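Local coordinates for protein putative esterase (Bacteroides intestinalis DSM 17393, PDB 5VOL) that is a carbohydrate esterase of family 1 that, as a ferulic acid esterase, probably releases feruloyl groups from arabinoxylan alongside cognate xylanases, at residues L17-L22 / T110-F116; C157-S163 / V213-C219; K40-V46 / E121-I127. The contacts are given in a common frame with arbitrary orientation. Numbering follows the deposited sequence.

Interaction 1: residues L17-L22 / T110-F116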
loop_
_atom_site.group_PDB
_atom_site.type_symbol
_atom_site.label_atom_id
_atom_site.label_comp_id
_atom_site.label_asym_id
_atom_site.label_seq_id
_atom_site.Cartn_x
_atom_site.Cartn_y
_atom_site.Cartn_z
ATOM N N LEU C 17 34.446 8.005 -15.861
ATOM C CA LEU C 17 35.520 7.055 -16.090
ATOM C C LEU C 17 35.864 7.051 -17.579
ATOM O O LEU C 17 34.967 7.000 -18.421
ATOM C CB LEU C 17 35.095 5.662 -15.640
ATOM C CG LEU C 17 36.044 4.533 -16.005
ATOM C CD1 LEU C 17 37.390 4.726 -15.310
ATOM C CD2 LEU C 17 35.429 3.198 -15.655
ATOM N N PHE C 18 37.142 7.118 -17.930
ATOM C CA PHE C 18 37.473 7.010 -19.350
ATOM C C PHE C 18 37.561 5.554 -19.785
ATOM O O PHE C 18 38.300 4.774 -19.204
ATOM C CB PHE C 18 38.782 7.715 -19.696
ATOM C CG PHE C 18 39.135 7.598 -21.154
ATOM C CD1 PHE C 18 38.511 8.409 -22.087
ATOM C CD2 PHE C 18 40.038 6.639 -21.595
ATOM C CE1 PHE C 18 38.808 8.296 -23.443
ATOM C CE2 PHE C 18 40.339 6.520 -22.944
ATOM C CZ PHE C 18 39.718 7.354 -23.871
ATOM N N SER C 19 36.801 5.191 -20.812
ATOM C CA SER C 19 36.805 3.818 -21.309
ATOM C C SER C 19 37.698 3.665 -22.543
ATOM O O SER C 19 37.477 4.333 -23.557
ATOM C CB SER C 19 35.387 3.375 -21.652
ATOM O OG SER C 19 35.383 2.147 -22.364
ATOM N N LYS C 20 38.683 2.771 -22.449
ATOM C CA LYS C 20 39.539 2.410 -23.575
ATOM C C LYS C 20 38.770 1.536 -24.554
ATOM O O LYS C 20 38.937 1.660 -25.766
ATOM C CB LYS C 20 40.794 1.670 -23.098
ATOM C CG LYS C 20 41.821 2.528 -22.381
ATOM C CD LYS C 20 42.877 1.638 -21.731
ATOM C CE LYS C 20 43.869 2.423 -20.881
ATOM N NZ LYS C 20 44.886 3.131 -21.710
ATOM N N VAL C 21 37.934 0.643 -24.024
ATOM C CA VAL C 21 37.068 -0.184 -24.866
ATOM C C VAL C 21 36.177 0.647 -25.806
ATOM O O VAL C 21 35.974 0.284 -26.970
ATOM C CB VAL C 21 36.156 -1.092 -24.012
ATOM C CG1 VAL C 21 35.118 -1.762 -24.888
ATOM C CG2 VAL C 21 36.980 -2.118 -23.269
ATOM N N LEU C 22 35.648 1.761 -25.301
ATOM C CA LEU C 22 34.701 2.584 -26.053
ATOM C C LEU C 22 35.348 3.824 -26.652
ATOM O O LEU C 22 34.739 4.502 -27.475
ATOM C CB LEU C 22 33.534 3.036 -25.158
ATOM C CG LEU C 22 32.705 1.931 -24.515
ATOM C CD1 LEU C 22 31.689 2.565 -23.533
ATOM C CD2 LEU C 22 32.006 1.142 -25.605
ATOM N N THR C 110 31.333 -5.031 -22.707
ATOM C CA THR C 110 32.730 -5.285 -22.404
ATOM C C THR C 110 33.259 -4.157 -21.527
ATOM O O THR C 110 34.028 -4.394 -20.597
ATOM C CB THR C 110 33.591 -5.408 -23.703
ATOM O OG1 THR C 110 33.157 -6.550 -24.449
ATOM C CG2 THR C 110 35.055 -5.562 -23.357
ATOM N N PHE C 111 32.825 -2.930 -21.814
ATOM C CA PHE C 111 33.163 -1.794 -20.960
ATOM C C PHE C 111 32.613 -2.017 -19.541
ATOM O O PHE C 111 33.297 -1.776 -18.545
ATOM C CB PHE C 111 32.605 -0.487 -21.536
ATOM C CG PHE C 111 32.270 0.549 -20.484
ATOM C CD1 PHE C 111 33.274 1.224 -19.811
ATOM C CD2 PHE C 111 30.949 0.832 -20.167
ATOM C CE1 PHE C 111 32.972 2.167 -18.847
ATOM C CE2 PHE C 111 30.633 1.782 -19.223
ATOM C CZ PHE C 111 31.639 2.444 -18.546
ATOM N N PHE C 112 31.364 -2.465 -19.464
ATOM C CA PHE C 112 30.695 -2.630 -18.167
ATOM C C PHE C 112 31.456 -3.619 -17.278
ATOM O O PHE C 112 31.796 -3.317 -16.135
ATOM C CB PHE C 112 29.252 -3.098 -18.362
ATOM C CG PHE C 112 28.477 -3.195 -17.074
ATOM C CD1 PHE C 112 28.511 -4.358 -16.320
ATOM C CD2 PHE C 112 27.745 -2.113 -16.611
ATOM C CE1 PHE C 112 27.799 -4.454 -15.113
ATOM C CE2 PHE C 112 27.034 -2.188 -15.408
ATOM C CZ PHE C 112 27.065 -3.360 -14.659
ATOM N N TYR C 113 31.739 -4.796 -17.819
ATOM C CA TYR C 113 32.344 -5.882 -17.041
ATOM C C TYR C 113 33.858 -5.853 -16.877
ATOM O O TYR C 113 34.365 -6.407 -15.895
ATOM C CB TYR C 113 31.957 -7.226 -17.648
ATOM C CG TYR C 113 30.521 -7.509 -17.357
ATOM C CD1 TYR C 113 30.123 -7.926 -16.087
ATOM C CD2 TYR C 113 29.551 -7.298 -18.318
ATOM C CE1 TYR C 113 28.786 -8.152 -15.796
ATOM C CE2 TYR C 113 28.218 -7.518 -18.038
ATOM C CZ TYR C 113 27.843 -7.945 -16.776
ATOM O OH TYR C 113 26.515 -8.160 -16.510
ATOM N N THR C 114 34.590 -5.233 -17.807
ATOM C CA THR C 114 36.053 -5.285 -17.686
ATOM C C THR C 114 36.627 -3.960 -17.231
ATOM O O THR C 114 37.774 -3.908 -16.801
ATOM C CB THR C 114 36.751 -5.690 -19.011
ATOM O OG1 THR C 114 36.592 -4.643 -19.970
ATOM C CG2 THR C 114 36.161 -6.988 -19.572
ATOM N N GLU C 115 35.845 -2.886 -17.329
ATOM C CA GLU C 115 36.328 -1.562 -16.922
ATOM C C GLU C 115 35.464 -0.921 -15.819
ATOM O O GLU C 115 35.973 -0.509 -14.770
ATOM C CB GLU C 115 36.385 -0.616 -18.122
ATOM C CG GLU C 115 37.421 -0.975 -19.190
ATOM C CD GLU C 115 37.444 0.036 -20.329
ATOM O OE1 GLU C 115 36.358 0.407 -20.829
ATOM O OE2 GLU C 115 38.548 0.474 -20.718
ATOM N N PHE C 116 34.162 -0.815 -16.068
ATOM C CA PHE C 116 33.288 -0.074 -15.153
ATOM C C PHE C 116 33.143 -0.782 -13.812
ATOM O O PHE C 116 33.420 -0.196 -12.774
ATOM C CB PHE C 116 31.909 0.151 -15.778
ATOM C CG PHE C 116 31.020 1.070 -14.973
ATOM C CD1 PHE C 116 31.345 2.401 -14.814
ATOM C CD2 PHE C 116 29.856 0.593 -14.381
ATOM C CE1 PHE C 116 30.524 3.259 -14.084
ATOM C CE2 PHE C 116 29.024 1.441 -13.642
ATOM C CZ PHE C 116 29.360 2.774 -13.490
#
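In this alpha/beta-hydrolase fold, the turn leaving the outermost strand 11-19 is held against helix 108-123 by one carboxylate and an apolar patch round Phe111. Glu115 loses the most surface here. Its side chain reaches across so that Glu115 OE1 accepts a short hydrogen bond from Ser19 OG (2.5 Å), while Glu115 OE2 accepts from the backbone N of Lys20 (2.9 Å) and, weakly, from Val21 N (3.4 Å). Ser19 is thus used twice, because its OG also takes the N-H of Leu22, an ST motif that shapes the turn. Beside this polar cluster, Leu22 CD1 packs 3.7 Å from Phe111 CG, and Leu17 CD2 lies 4.2 Å from Phe111 CE1. Tyr108 meets the Phe111 ring edge-to-face. Val21 packs over the start of the helical segment, its CG1 4.0 Å from Phe111 N and its CG2 3.9 Å from Thr110 CG2; the Thr110 hydroxyl is bonded to Asp102. The helix widens into a pi-type turn over 112-116, and Phe111 O accepts from both Glu115 N (3.0 Å) and Phe116 N (2.8 Å).

Interaction 2: residues C157-S163 / V213-C219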
loop_
_atom_site.group_PDB
_atom_site.type_symbol
_atom_site.label_atom_id
_atom_site.label_comp_id
_atom_site.label_asym_id
_atom_site.label_seq_id
_atom_site.Cartn_x
_atom_site.Cartn_y
_atom_site.Cartn_z
ATOM N N CYS C 157 22.879 -11.883 -7.881
ATOM C CA CYS C 157 21.966 -12.698 -7.080
ATOM C C CYS C 157 20.505 -12.368 -7.365
ATOM O O CYS C 157 19.615 -13.193 -7.111
ATOM C CB CYS C 157 22.254 -12.523 -5.577
ATOM S SG CYS C 157 21.948 -10.869 -4.918
ATOM N N ALA C 158 20.254 -11.168 -7.897
ATOM C CA ALA C 158 18.886 -10.686 -8.067
ATOM C C ALA C 158 18.742 -9.689 -9.220
ATOM O O ALA C 158 19.612 -8.851 -9.420
ATOM C CB ALA C 158 18.401 -10.043 -6.767
ATOM N N VAL C 159 17.615 -9.771 -9.925
ATOM C CA VAL C 159 17.260 -8.845 -10.999
ATOM C C VAL C 159 15.867 -8.256 -10.756
ATOM O O VAL C 159 14.911 -8.994 -10.538
ATOM C CB VAL C 159 17.269 -9.538 -12.381
ATOM C CG1 VAL C 159 16.811 -8.565 -13.482
ATOM C CG2 VAL C 159 18.665 -10.099 -12.701
ATOM N N TYR C 160 15.755 -6.931 -10.806
ATOM C CA TYR C 160 14.456 -6.270 -10.713
ATOM C C TYR C 160 14.229 -5.493 -12.012
ATOM O O TYR C 160 14.852 -4.469 -12.238
ATOM C CB TYR C 160 14.390 -5.323 -9.511
ATOM C CG TYR C 160 12.994 -4.836 -9.185
ATOM C CD1 TYR C 160 12.361 -3.875 -9.969
ATOM C CD2 TYR C 160 12.309 -5.337 -8.080
ATOM C CE1 TYR C 160 11.063 -3.428 -9.665
ATOM C CE2 TYR C 160 11.019 -4.903 -7.765
ATOM C CZ TYR C 160 10.405 -3.953 -8.557
ATOM O OH TYR C 160 9.136 -3.533 -8.230
ATOM N N ALA C 161 13.324 -5.983 -12.841
ATOM C CA ALA C 161 13.082 -5.435 -14.172
ATOM C C ALA C 161 11.832 -4.547 -14.201
ATOM O O ALA C 161 10.733 -5.062 -14.019
ATOM C CB ALA C 161 12.929 -6.582 -15.161
ATOM N N MET C 162 11.990 -3.236 -14.433
ATOM C CA MET C 162 10.850 -2.302 -14.461
ATOM C C MET C 162 10.441 -1.939 -15.875
ATOM O O MET C 162 11.273 -1.422 -16.620
ATOM C CB MET C 162 11.175 -0.991 -13.737
ATOM C CG MET C 162 11.834 -1.126 -12.375
ATOM S SD MET C 162 12.448 0.496 -11.893
ATOM C CE MET C 162 13.243 0.066 -10.353
ATOM N N SER C 163 9.173 -2.175 -16.222
ATOM C CA SER C 163 8.638 -1.800 -17.530
ATOM C C SER C 163 9.620 -2.188 -18.635
ATOM O O SER C 163 9.935 -1.372 -19.510
ATOM C CB SER C 163 8.368 -0.302 -17.581
ATOM O OG SER C 163 7.723 0.159 -16.401
ATOM N N VAL C 213 19.181 -17.232 -9.662
ATOM C CA VAL C 213 18.958 -15.798 -9.571
ATOM C C VAL C 213 17.520 -15.524 -9.113
ATOM O O VAL C 213 16.596 -16.223 -9.511
ATOM C CB VAL C 213 19.246 -15.111 -10.944
ATOM C CG1 VAL C 213 18.999 -13.612 -10.874
ATOM C CG2 VAL C 213 20.703 -15.393 -11.384
ATOM N N ALA C 214 17.339 -14.517 -8.264
ATOM C CA ALA C 214 16.002 -14.091 -7.868
ATOM C C ALA C 214 15.494 -13.057 -8.865
ATOM O O ALA C 214 16.206 -12.101 -9.148
ATOM C CB ALA C 214 16.014 -13.505 -6.454
ATOM N N TRP C 215 14.278 -13.246 -9.372
ATOM C CA TRP C 215 13.711 -12.371 -10.407
ATOM C C TRP C 215 12.435 -11.658 -9.963
ATOM O O TRP C 215 11.562 -12.261 -9.347
ATOM C CB TRP C 215 13.402 -13.177 -11.673
ATOM C CG TRP C 215 14.541 -14.022 -12.168
ATOM C CD1 TRP C 215 14.849 -15.288 -11.769
ATOM C CD2 TRP C 215 15.501 -13.677 -13.185
ATOM N NE1 TRP C 215 15.937 -15.753 -12.465
ATOM C CE2 TRP C 215 16.362 -14.783 -13.336
ATOM C CE3 TRP C 215 15.712 -12.543 -13.974
ATOM C CZ2 TRP C 215 17.433 -14.790 -14.243
ATOM C CZ3 TRP C 215 16.778 -12.549 -14.886
ATOM C CH2 TRP C 215 17.627 -13.666 -15.001
ATOM N N PHE C 216 12.324 -10.378 -10.299
ATOM C CA PHE C 216 11.125 -9.591 -9.998
ATOM C C PHE C 216 10.784 -8.771 -11.246
ATOM O O PHE C 216 11.602 -7.980 -11.706
ATOM C CB PHE C 216 11.374 -8.684 -8.783
ATOM C CG PHE C 216 10.122 -8.240 -8.056
ATOM C CD1 PHE C 216 9.167 -7.446 -8.685
ATOM C CD2 PHE C 216 9.921 -8.596 -6.722
ATOM C CE1 PHE C 216 8.026 -7.019 -8.009
ATOM C CE2 PHE C 216 8.787 -8.175 -6.033
ATOM C CZ PHE C 216 7.824 -7.390 -6.676
ATOM N N VAL C 217 9.595 -8.983 -11.801
ATOM C CA VAL C 217 9.143 -8.263 -12.990
ATOM C C VAL C 217 7.946 -7.370 -12.655
ATOM O O VAL C 217 6.930 -7.839 -12.127
ATOM C CB VAL C 217 8.784 -9.246 -14.110
ATOM C CG1 VAL C 217 8.197 -8.510 -15.314
ATOM C CG2 VAL C 217 10.041 -10.052 -14.495
ATOM N N ASP C 218 8.067 -6.084 -12.975
ATOM C CA ASP C 218 7.110 -5.062 -12.530
ATOM C C ASP C 218 6.763 -4.143 -13.702
ATOM O O ASP C 218 7.634 -3.410 -14.160
ATOM C CB ASP C 218 7.737 -4.268 -11.377
ATOM C CG ASP C 218 6.811 -3.250 -10.758
ATOM O OD1 ASP C 218 5.585 -3.271 -11.006
ATOM O OD2 ASP C 218 7.338 -2.425 -9.977
ATOM N N CYS C 219 5.512 -4.183 -14.181
ATOM C CA CYS C 219 5.114 -3.443 -15.400
ATOM C C CYS C 219 3.638 -3.037 -15.367
ATOM O O CYS C 219 2.777 -3.845 -15.010
ATOM C CB CYS C 219 5.388 -4.286 -16.648
ATOM S SG CYS C 219 5.087 -3.428 -18.243
#
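Val213 leads into strand 214-218, which runs parallel to strand 158-162 in the central sheet, and its CG1 packs against Val159 CG2 at 4.0 Å. Ala214 starts the pairing: its N donates to Cys157 O (2.9 Å), and its O accepts from Val159 N (2.8 Å). Trp215 turns to the face that carries Val159 and Ala161, with Trp215 CE3 3.7 Å from Val159 CB, while NE1 bonds to Leu210 O; Thr146 of helix 140-151 touches the same indole. Phe216 bonds through N to Val159 O and through O to Ala161 N, both at 2.9 Å, and its ring forms an offset stack with Tyr160, centroids 4.6 Å apart and planes at 18°. Val217 faces helix 226-238. Asp218 continues the pattern, N to Ala161 O (3.0 Å) and O from Ser163 N (2.9 Å), and its OD2 accepts from Tyr160 OH (2.7 Å). Cys219 ends the segment beside Ser163, which touches Asp223 and His252 of a probable Ser-His-Asp triad. The buried Asp218 carboxylate, its charge met by the Arg248 guanidinium, therefore adds a side-chain link between the middle of strand 158-162 and the last residue of strand 214-218, close to the likely catalytic site.

Interaction 3: residues K40-V46 / E121-I127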
loop_
_atom_site.group_PDB
_atom_site.type_symbol
_atom_site.label_atom_id
_atom_site.label_comp_id
_atom_site.label_asym_id
_atom_site.label_seq_id
_atom_site.Cartn_x
_atom_site.Cartn_y
_atom_site.Cartn_z
ATOM N N LYS C 40 35.135 4.304 7.394
ATOM C CA LYS C 40 35.949 4.145 6.194
ATOM C C LYS C 40 36.357 2.700 5.881
ATOM O O LYS C 40 36.904 2.425 4.814
ATOM C CB LYS C 40 37.195 5.023 6.316
ATOM C CG LYS C 40 36.877 6.515 6.335
ATOM C CD LYS C 40 36.589 7.004 4.928
ATOM C CE LYS C 40 36.053 8.427 4.914
ATOM N NZ LYS C 40 36.953 9.379 5.618
ATOM N N GLU C 41 36.079 1.775 6.789
ATOM C CA GLU C 41 36.423 0.373 6.553
ATOM C C GLU C 41 35.217 -0.475 6.145
ATOM O O GLU C 41 35.370 -1.641 5.789
ATOM C CB GLU C 41 37.074 -0.243 7.797
ATOM C CG GLU C 41 38.597 -0.128 7.843
ATOM C CD GLU C 41 39.068 1.260 8.244
ATOM O OE1 GLU C 41 38.434 1.876 9.131
ATOM O OE2 GLU C 41 40.073 1.735 7.670
ATOM N N LYS C 42 34.019 0.098 6.208
ATOM C CA LYS C 42 32.822 -0.661 5.868
ATOM C C LYS C 42 32.770 -0.980 4.375
ATOM O O LYS C 42 33.034 -0.124 3.544
ATOM C CB LYS C 42 31.567 0.105 6.293
ATOM C CG LYS C 42 30.286 -0.711 6.206
ATOM C CD LYS C 42 29.126 -0.004 6.893
ATOM C CE LYS C 42 27.836 -0.809 6.773
ATOM N NZ LYS C 42 26.644 -0.055 7.288
ATOM N N LYS C 43 32.443 -2.223 4.047
ATOM C CA LYS C 43 32.194 -2.622 2.667
ATOM C C LYS C 43 30.692 -2.810 2.472
ATOM O O LYS C 43 29.990 -3.138 3.422
ATOM C CB LYS C 43 32.935 -3.911 2.323
ATOM C CG LYS C 43 34.457 -3.835 2.480
ATOM C CD LYS C 43 35.077 -2.872 1.477
ATOM C CE LYS C 43 36.550 -3.216 1.197
ATOM N NZ LYS C 43 36.703 -4.450 0.354
ATOM N N TYR C 44 30.215 -2.629 1.242
ATOM C CA TYR C 44 28.781 -2.589 0.961
ATOM C C TYR C 44 28.346 -3.506 -0.172
ATOM O O TYR C 44 29.129 -3.802 -1.081
ATOM C CB TYR C 44 28.361 -1.163 0.607
ATOM C CG TYR C 44 28.713 -0.109 1.629
ATOM C CD1 TYR C 44 27.851 0.183 2.687
ATOM C CD2 TYR C 44 29.893 0.604 1.532
ATOM C CE1 TYR C 44 28.167 1.163 3.613
ATOM C CE2 TYR C 44 30.220 1.580 2.458
ATOM C CZ TYR C 44 29.358 1.853 3.494
ATOM O OH TYR C 44 29.693 2.828 4.405
ATOM N N PRO C 45 27.083 -3.955 -0.137
ATOM C CA PRO C 45 26.554 -4.538 -1.366
ATOM C C PRO C 45 26.351 -3.443 -2.415
ATOM O O PRO C 45 26.461 -2.256 -2.100
ATOM C CB PRO C 45 25.223 -5.170 -0.936
ATOM C CG PRO C 45 24.927 -4.619 0.407
ATOM C CD PRO C 45 26.187 -4.153 1.022
ATOM N N VAL C 46 26.082 -3.842 -3.651
ATOM C CA VAL C 46 25.881 -2.871 -4.711
ATOM C C VAL C 46 24.679 -3.238 -5.566
ATOM O O VAL C 46 24.415 -4.416 -5.842
ATOM C CB VAL C 46 27.138 -2.723 -5.619
ATOM C CG1 VAL C 46 27.415 -4.012 -6.368
ATOM C CG2 VAL C 46 26.943 -1.567 -6.601
ATOM N N GLU C 121 33.662 -0.937 -8.001
ATOM C CA GLU C 121 33.587 -1.777 -6.813
ATOM C C GLU C 121 34.827 -1.662 -5.947
ATOM O O GLU C 121 34.768 -1.927 -4.751
ATOM C CB GLU C 121 33.317 -3.222 -7.206
ATOM C CG GLU C 121 31.916 -3.351 -7.773
ATOM C CD GLU C 121 31.483 -4.769 -8.001
ATOM O OE1 GLU C 121 32.235 -5.707 -7.650
ATOM O OE2 GLU C 121 30.369 -4.943 -8.531
ATOM N N LYS C 122 35.935 -1.228 -6.546
ATOM C CA LYS C 122 37.128 -0.879 -5.788
ATOM C C LYS C 122 37.017 0.520 -5.182
ATOM O O LYS C 122 37.274 0.719 -4.001
ATOM C CB LYS C 122 38.374 -0.965 -6.681
ATOM C CG LYS C 122 39.635 -0.400 -6.046
ATOM C CD LYS C 122 40.847 -0.600 -6.969
ATOM C CE LYS C 122 42.098 0.067 -6.408
ATOM N NZ LYS C 122 43.282 -0.097 -7.317
ATOM N N LYS C 123 36.612 1.492 -5.986
ATOM C CA LYS C 123 36.585 2.874 -5.528
ATOM C C LYS C 123 35.560 3.102 -4.423
ATOM O O LYS C 123 35.791 3.888 -3.506
ATOM C CB LYS C 123 36.294 3.811 -6.696
ATOM C CG LYS C 123 36.184 5.268 -6.303
ATOM C CD LYS C 123 36.440 6.156 -7.513
ATOM C CE LYS C 123 36.547 7.620 -7.119
ATOM N NZ LYS C 123 37.005 8.443 -8.259
ATOM N N TYR C 124 34.420 2.427 -4.516
ATOM C CA TYR C 124 33.328 2.696 -3.575
ATOM C C TYR C 124 33.112 1.533 -2.613
ATOM O O TYR C 124 32.024 1.373 -2.046
ATOM C CB TYR C 124 32.044 3.049 -4.350
ATOM C CG TYR C 124 32.231 4.285 -5.198
ATOM C CD1 TYR C 124 32.367 5.536 -4.606
ATOM C CD2 TYR C 124 32.323 4.203 -6.584
ATOM C CE1 TYR C 124 32.571 6.665 -5.358
ATOM C CE2 TYR C 124 32.533 5.336 -7.352
ATOM C CZ TYR C 124 32.650 6.566 -6.734
ATOM O OH TYR C 124 32.841 7.712 -7.481
ATOM N N ARG C 125 34.164 0.736 -2.424
ATOM C CA ARG C 125 34.235 -0.277 -1.363
ATOM C C ARG C 125 33.070 -1.266 -1.361
ATOM O O ARG C 125 32.400 -1.463 -0.342
ATOM C CB ARG C 125 34.329 0.405 0.004
ATOM C CG ARG C 125 35.138 1.688 -0.012
ATOM C CD ARG C 125 35.688 2.022 1.355
ATOM N NE ARG C 125 34.649 2.080 2.374
ATOM C CZ ARG C 125 34.155 3.204 2.883
ATOM N NH1 ARG C 125 34.595 4.380 2.468
ATOM N NH2 ARG C 125 33.217 3.143 3.819
ATOM N N VAL C 126 32.841 -1.883 -2.511
ATOM C CA VAL C 126 31.808 -2.892 -2.661
ATOM C C VAL C 126 32.367 -4.246 -2.232
ATOM O O VAL C 126 33.531 -4.536 -2.482
ATOM C CB VAL C 126 31.301 -2.945 -4.115
ATOM C CG1 VAL C 126 30.552 -4.227 -4.394
ATOM C CG2 VAL C 126 30.447 -1.699 -4.431
ATOM N N ILE C 127 31.548 -5.060 -1.566
ATOM C CA ILE C 127 32.000 -6.352 -1.060
ATOM C C ILE C 127 32.639 -7.180 -2.176
ATOM O O ILE C 127 33.698 -7.774 -1.987
ATOM C CB ILE C 127 30.843 -7.140 -0.404
ATOM C CG1 ILE C 127 30.393 -6.431 0.871
ATOM C CG2 ILE C 127 31.271 -8.566 -0.098
ATOM C CD1 ILE C 127 29.079 -6.941 1.439
HETATM O O HOH W 1 36.301 -3.326 -2.853
HETATM O O HOH W 2 35.352 -7.481 0.134
#
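A single beta-type bridge, reinforced by an arginine, joins the loop preceding strand 46-50 to the chain leaving helix 108-123, at a partly buried edge of the protein. Tyr44 N donates to Arg125 O (2.9 Å), and Ile127 N donates to Tyr44 O (2.8 Å), so the two backbones pair around Tyr44 and Val126. Arg125, in a left-handed backbone conformation, has the largest area covered. Arg125 NE and NH2 both donate to Lys42 O, at 3.0 and 3.3 Å, while Phe36 supplies a further carbonyl for NH2 and a ring for a cation-pi contact. Within the alpha/beta-hydrolase fold, the bridge lies where two connections enter neighbouring strands of the central sheet, 46-50 and 133-138. Val46 CB packs 3.7 Å from Val126 CG2, and Ile83 of strand 83-87 touches both side chains. On the solvent side, Lys43 CD rests 3.7 Å from Arg125 CB. One water donates to Glu121 O (2.8 Å) and Val126 O (3.0 Å), and it is weakly bonded to Lys43 NZ (3.4 Å).

Interactions 1 and 3 both use helix 108-123, one through 110-116 and the other through its C-terminal end and the residues that follow. Their centres are about 19 Å apart and their segments alternate along the chain; the helix lies against strand 11-19 and the turn after it, and the residues leaving it pair with the loop entering strand 46-50. Interaction 2 opens only after both have closed. It pairs strands 158-162 and 214-218 farther across the same mixed sheet, its centre about 25 Å from that of interaction 1 and about 23 Å from that of interaction 3. None of the three touches another. Interactions 1 and 3 thus join peripheral parts of the fold, whereas interaction 2 belongs to the buried core near the probable triad.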